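Local coordinates for clavulanic acid biosynthesis oligopeptide binding protein 2 (Streptomyces clavuligerus, PDB 2WOL), which probably binds oligopeptides as an extracellular solute-binding protein linked to the clavulanic acid biosynthetic pathway, at residues 15-20 / 532-536; 485-490 / 516-520. All blocks are in the same frame, centred on the assembly; numbering follows the deposited sequence. Where two conformers were deposited one is given.

Contact 1: residues 15-20 / 532-536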
loop_
_atom_site.group_PDB
_atom_site.type_symbol
_atom_site.label_atom_id
_atom_site.label_comp_id
_atom_site.label_asym_id
_atom_site.label_seq_id
_atom_site.Cartn_x
_atom_site.Cartn_y
_atom_site.Cartn_z
ATOM N N ALA A 15 -26.953 -7.108 -0.053
ATOM C CA ALA A 15 -27.165 -5.669 0.094
ATOM C C ALA A 15 -27.156 -4.900 -1.225
ATOM O O ALA A 15 -27.716 -3.802 -1.307
ATOM C CB ALA A 15 -26.132 -5.079 1.055
ATOM N N GLY A 16 -26.507 -5.467 -2.239
ATOM C CA GLY A 16 -26.444 -4.858 -3.565
ATOM C C GLY A 16 -25.030 -4.601 -4.047
ATOM O O GLY A 16 -24.113 -4.424 -3.243
ATOM N N TRP A 17 -24.863 -4.581 -5.368
ATOM C CA TRP A 17 -23.595 -4.239 -6.008
ATOM C C TRP A 17 -23.012 -2.950 -5.424
ATOM O O TRP A 17 -23.710 -1.937 -5.322
ATOM C CB TRP A 17 -23.830 -4.077 -7.512
ATOM C CG TRP A 17 -22.627 -3.690 -8.313
ATOM C CD1 TRP A 17 -22.285 -2.436 -8.718
ATOM C CD2 TRP A 17 -21.621 -4.568 -8.830
ATOM N NE1 TRP A 17 -21.120 -2.474 -9.448
ATOM C CE2 TRP A 17 -20.692 -3.772 -9.534
ATOM C CE3 TRP A 17 -21.412 -5.954 -8.764
ATOM C CZ2 TRP A 17 -19.566 -4.314 -10.170
ATOM C CZ3 TRP A 17 -20.294 -6.496 -9.397
ATOM C CH2 TRP A 17 -19.385 -5.673 -10.089
ATOM N N ASP A 18 -21.737 -3.012 -5.026
ATOM C CA ASP A 18 -20.992 -1.859 -4.495
ATOM C C ASP A 18 -21.513 -1.277 -3.173
ATOM O O ASP A 18 -21.093 -0.185 -2.777
ATOM C CB ASP A 18 -20.874 -0.735 -5.544
ATOM C CG ASP A 18 -19.586 -0.805 -6.348
ATOM O OD1 ASP A 18 -18.774 -1.733 -6.145
ATOM O OD2 ASP A 18 -19.376 0.092 -7.195
ATOM N N ALA A 19 -22.394 -2.002 -2.483
ATOM C CA ALA A 19 -22.980 -1.506 -1.234
ATOM C C ALA A 19 -21.935 -1.235 -0.147
ATOM O O ALA A 19 -22.152 -0.401 0.739
ATOM C CB ALA A 19 -24.048 -2.462 -0.728
ATOM N N GLY A 20 -20.810 -1.947 -0.221
ATOM C CA GLY A 20 -19.717 -1.789 0.745
ATOM C C GLY A 20 -18.657 -0.777 0.341
ATOM O O GLY A 20 -17.624 -0.660 1.005
ATOM N N LEU A 532 -12.473 -7.009 -7.376
ATOM C CA LEU A 532 -13.797 -7.503 -7.015
ATOM C C LEU A 532 -13.726 -8.283 -5.712
ATOM O O LEU A 532 -13.121 -9.350 -5.666
ATOM C CB LEU A 532 -14.365 -8.392 -8.126
ATOM C CG LEU A 532 -14.814 -7.695 -9.413
ATOM C CD1 LEU A 532 -15.025 -8.700 -10.510
ATOM C CD2 LEU A 532 -16.078 -6.886 -9.196
ATOM N N HIS A 533 -14.330 -7.739 -4.656
ATOM C CA HIS A 533 -14.416 -8.451 -3.382
ATOM C C HIS A 533 -15.794 -9.070 -3.223
ATOM O O HIS A 533 -16.796 -8.437 -3.556
ATOM C CB HIS A 533 -14.195 -7.506 -2.199
ATOM C CG HIS A 533 -12.855 -6.840 -2.171
ATOM N ND1 HIS A 533 -11.666 -7.529 -2.306
ATOM C CD2 HIS A 533 -12.519 -5.544 -1.964
ATOM C CE1 HIS A 533 -10.657 -6.679 -2.210
ATOM N NE2 HIS A 533 -11.148 -5.470 -2.000
ATOM N N PHE A 534 -15.836 -10.291 -2.690
ATOM C CA PHE A 534 -17.092 -10.994 -2.413
ATOM C C PHE A 534 -17.328 -11.049 -0.904
ATOM O O PHE A 534 -16.439 -11.420 -0.143
ATOM C CB PHE A 534 -17.049 -12.413 -3.002
ATOM C CG PHE A 534 -18.367 -13.141 -2.943
ATOM C CD1 PHE A 534 -19.283 -13.026 -3.989
ATOM C CD2 PHE A 534 -18.692 -13.949 -1.853
ATOM C CE1 PHE A 534 -20.505 -13.693 -3.944
ATOM C CE2 PHE A 534 -19.925 -14.627 -1.802
ATOM C CZ PHE A 534 -20.823 -14.492 -2.855
ATOM N N ARG A 535 -18.526 -10.664 -0.476
ATOM C CA ARG A 535 -18.880 -10.679 0.944
ATOM C C ARG A 535 -20.078 -11.583 1.173
ATOM O O ARG A 535 -21.137 -11.397 0.565
ATOM C CB ARG A 535 -19.198 -9.266 1.457
ATOM C CG ARG A 535 -20.046 -8.438 0.497
ATOM C CD ARG A 535 -20.609 -7.157 1.111
ATOM N NE ARG A 535 -20.846 -6.213 0.024
ATOM C CZ ARG A 535 -21.934 -6.198 -0.742
ATOM N NH1 ARG A 535 -22.942 -7.037 -0.507
ATOM N NH2 ARG A 535 -22.015 -5.330 -1.742
ATOM N N ASN A 536 -19.925 -12.566 2.052
ATOM C CA ASN A 536 -21.067 -13.393 2.411
ATOM C C ASN A 536 -22.079 -12.603 3.241
ATOM O O ASN A 536 -21.689 -11.750 4.040
ATOM C CB ASN A 536 -20.610 -14.679 3.083
ATOM C CG ASN A 536 -20.245 -15.745 2.070
ATOM O OD1 ASN A 536 -21.065 -16.112 1.226
ATOM N ND2 ASN A 536 -19.008 -16.229 2.123
HETATM O O HOH W 1 -25.015 -8.298 1.612
#
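A single long side chain can hold an irregular segment in place when it finds a backbone carbonyl to donate to, and R535 is a clear case. Its CA-to-CB bond points toward residues 15-20; chi1 is 42° (p), chi2 and chi3 are both t, and the guanidinium reaches the type II beta turn running from G16 to A19. There R535 NH2 donates to G16 O at 2.7 Å, near the plane of the guanidinium. The same carbonyl closes the turn, G16 O accepting from A19 N at 3.1 Å, so one oxygen serves both the local fold and the distant partner. R535 NH1 donates to S294 O and also, weakly, to a water 3.2 Å away, which lies 2.8 Å from A15 N; R535 NE forms a salt bridge with D297. G16 has positive phi (122°), where a CB would collide with the preceding carbonyl oxygen.

The CA-to-CB bond of W17 points away from 532-536, but with chi1 at t the indole reaches back: W17 CH2 lies 3.6 Å from L532 CD2, the m,t rotamer of L532 bringing that methyl close. R293 adds a cation-pi contact to the indole, and T287 of helix 280-288 touches both W17 and L532. The CA-to-CB bond of D18 also points away, its OD1 accepting from N298 N. The turn of the N-terminal loop thus packs against the end of strand 523-534, which pairs antiparallel with strand 296-297 in a mixed sheet of the periplasmic-binding-protein-like fold of family 5 solute-binding proteins.

Contact 2: residues 485-490 / 516-520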
loop_
_atom_site.group_PDB
_atom_site.type_symbol
_atom_site.label_atom_id
_atom_site.label_comp_id
_atom_site.label_asym_id
_atom_site.label_seq_id
_atom_site.Cartn_x
_atom_site.Cartn_y
_atom_site.Cartn_z
ATOM N N LEU A 485 14.768 9.437 -11.317
ATOM C CA LEU A 485 14.586 10.870 -11.447
ATOM C C LEU A 485 15.191 11.553 -10.234
ATOM O O LEU A 485 14.899 11.187 -9.095
ATOM C CB LEU A 485 13.101 11.223 -11.575
ATOM C CG LEU A 485 12.782 12.667 -11.982
ATOM C CD1 LEU A 485 13.192 12.925 -13.423
ATOM C CD2 LEU A 485 11.303 12.982 -11.785
ATOM N N ASP A 486 16.049 12.534 -10.494
ATOM C CA ASP A 486 16.669 13.321 -9.439
ATOM C C ASP A 486 16.681 14.787 -9.862
ATOM O O ASP A 486 17.739 15.382 -10.095
ATOM C CB ASP A 486 18.081 12.798 -9.151
ATOM C CG ASP A 486 18.667 13.346 -7.861
ATOM O OD1 ASP A 486 17.940 13.997 -7.074
ATOM O OD2 ASP A 486 19.876 13.116 -7.634
ATOM N N ASP A 487 15.479 15.344 -9.975
ATOM C CA ASP A 487 15.268 16.731 -10.350
ATOM C C ASP A 487 15.239 17.573 -9.073
ATOM O O ASP A 487 14.334 17.410 -8.246
ATOM C CB ASP A 487 13.944 16.847 -11.122
ATOM C CG ASP A 487 13.637 18.265 -11.590
ATOM O OD1 ASP A 487 14.312 19.229 -11.168
ATOM O OD2 ASP A 487 12.689 18.416 -12.388
ATOM N N PRO A 488 16.242 18.461 -8.895
ATOM C CA PRO A 488 16.318 19.339 -7.723
ATOM C C PRO A 488 15.027 20.120 -7.481
ATOM O O PRO A 488 14.653 20.339 -6.330
ATOM C CB PRO A 488 17.460 20.301 -8.075
ATOM C CG PRO A 488 18.302 19.557 -9.030
ATOM C CD PRO A 488 17.379 18.674 -9.813
ATOM N N GLU A 489 14.354 20.530 -8.555
ATOM C CA GLU A 489 13.119 21.301 -8.442
ATOM C C GLU A 489 11.961 20.449 -7.913
ATOM O O GLU A 489 11.171 20.914 -7.093
ATOM C CB GLU A 489 12.768 21.969 -9.775
ATOM C CG GLU A 489 13.745 23.077 -10.182
ATOM C CD GLU A 489 13.319 23.814 -11.440
ATOM O OE1 GLU A 489 13.413 23.229 -12.543
ATOM O OE2 GLU A 489 12.899 24.988 -11.330
ATOM N N VAL A 490 11.881 19.200 -8.372
ATOM C CA VAL A 490 10.910 18.238 -7.835
ATOM C C VAL A 490 11.196 17.972 -6.354
ATOM O O VAL A 490 10.293 18.046 -5.520
ATOM C CB VAL A 490 10.892 16.905 -8.638
ATOM C CG1 VAL A 490 10.129 15.813 -7.881
ATOM C CG2 VAL A 490 10.278 17.120 -10.012
ATOM N N ARG A 516 5.269 18.465 -13.173
ATOM C CA ARG A 516 6.676 18.430 -13.572
ATOM C C ARG A 516 7.115 17.007 -13.900
ATOM O O ARG A 516 7.844 16.794 -14.863
ATOM C CB ARG A 516 7.567 19.015 -12.476
ATOM C CG ARG A 516 7.521 20.524 -12.388
ATOM C CD ARG A 516 8.289 21.020 -11.184
ATOM N NE ARG A 516 8.350 22.479 -11.136
ATOM C CZ ARG A 516 9.337 23.209 -11.648
ATOM N NH1 ARG A 516 10.361 22.622 -12.256
ATOM N NH2 ARG A 516 9.299 24.531 -11.555
ATOM N N VAL A 517 6.655 16.038 -13.107
ATOM C CA VAL A 517 6.964 14.632 -13.370
ATOM C C VAL A 517 6.448 14.207 -14.746
ATOM O O VAL A 517 7.157 13.546 -15.497
ATOM C CB VAL A 517 6.413 13.695 -12.269
ATOM C CG1 VAL A 517 6.574 12.228 -12.667
ATOM C CG2 VAL A 517 7.119 13.961 -10.952
ATOM N N MET A 518 5.221 14.607 -15.080
ATOM C CA MET A 518 4.665 14.280 -16.385
ATOM C C MET A 518 5.382 15.016 -17.521
ATOM O O MET A 518 5.524 14.469 -18.609
ATOM C CB MET A 518 3.147 14.491 -16.413
ATOM C CG MET A 518 2.367 13.444 -15.593
ATOM S SD MET A 518 2.826 11.715 -15.902
ATOM C CE MET A 518 2.368 11.530 -17.626
ATOM N N GLU A 519 5.856 16.237 -17.254
ATOM C CA GLU A 519 6.698 16.949 -18.227
ATOM C C GLU A 519 7.964 16.148 -18.562
ATOM O O GLU A 519 8.390 16.103 -19.718
ATOM C CB GLU A 519 7.064 18.349 -17.723
ATOM C CG GLU A 519 5.901 19.332 -17.734
ATOM C CD GLU A 519 6.195 20.626 -16.985
ATOM O OE1 GLU A 519 7.317 20.779 -16.453
ATOM O OE2 GLU A 519 5.291 21.488 -16.927
ATOM N N HIS A 520 8.552 15.509 -17.550
ATOM C CA HIS A 520 9.713 14.633 -17.752
ATOM C C HIS A 520 9.385 13.405 -18.604
ATOM O O HIS A 520 10.271 12.840 -19.247
ATOM C CB HIS A 520 10.291 14.167 -16.416
ATOM C CG HIS A 520 11.146 15.190 -15.735
ATOM N ND1 HIS A 520 12.411 15.515 -16.177
ATOM C CD2 HIS A 520 10.927 15.943 -14.632
ATOM C CE1 HIS A 520 12.930 16.433 -15.381
ATOM N NE2 HIS A 520 12.049 16.710 -14.436
#
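One aspartate here does two jobs, capping its own helix and gripping the neighbouring one. D487 occupies the N-cap of helix 488-499, where D487 OD1 accepts from E489 N at 2.9 Å. Its other carboxylate oxygen, D487 OD2, accepts from H520 NE2 at 2.7 Å in a nearly straight bond (170°), meeting the imidazole at its edge. The same ring is used a second time through its face: L485 CD1 stands 3.8 Å from the centroid of the H520 ring, 7° off its normal, a CH-pi contact. The other methyl, L485 CD2, lies 4.4 Å from V517 CG2, and V468 of helix 460-468 touches both L485 and V517.

Farther along, where the two segments come closest (7.1 Å between the CA atoms of V490 and R516), V490 CG2 packs against R516 CB at 4.1 Å. The rest of the R516 side chain runs outward to a salt bridge, with R516 NH1 3.1 Å from E489 OE1. Since R516 was modelled in two conformers, this ion pair is probably adaptable, whereas the short His-carboxylate bond, with the aspartate held by its cap and the ring faced by leucine, implies a well-oriented link between the two helices.

Overall arrangement
From the N terminus the chain passes first through residues 15-20, in the loop before strand 34-39, and meets their partner only at 532-536, so contact 1 closes a loop of 511 intervening residues and ties the N-terminal loop to the end of strand 523-534 and the residues just after it. Contact 2 lies wholly within that span and closes a short, mostly helical one of its own, joining the start of helix 488-499 to the C-terminal part of helix 503-520. The two loops therefore nest without crossing. Although helix 503-520 is followed in the chain by strand 523-534, the contacts lie on opposite sides of the chain's centre, their own centres about 40 Å apart and their nearest atoms about 26 Å.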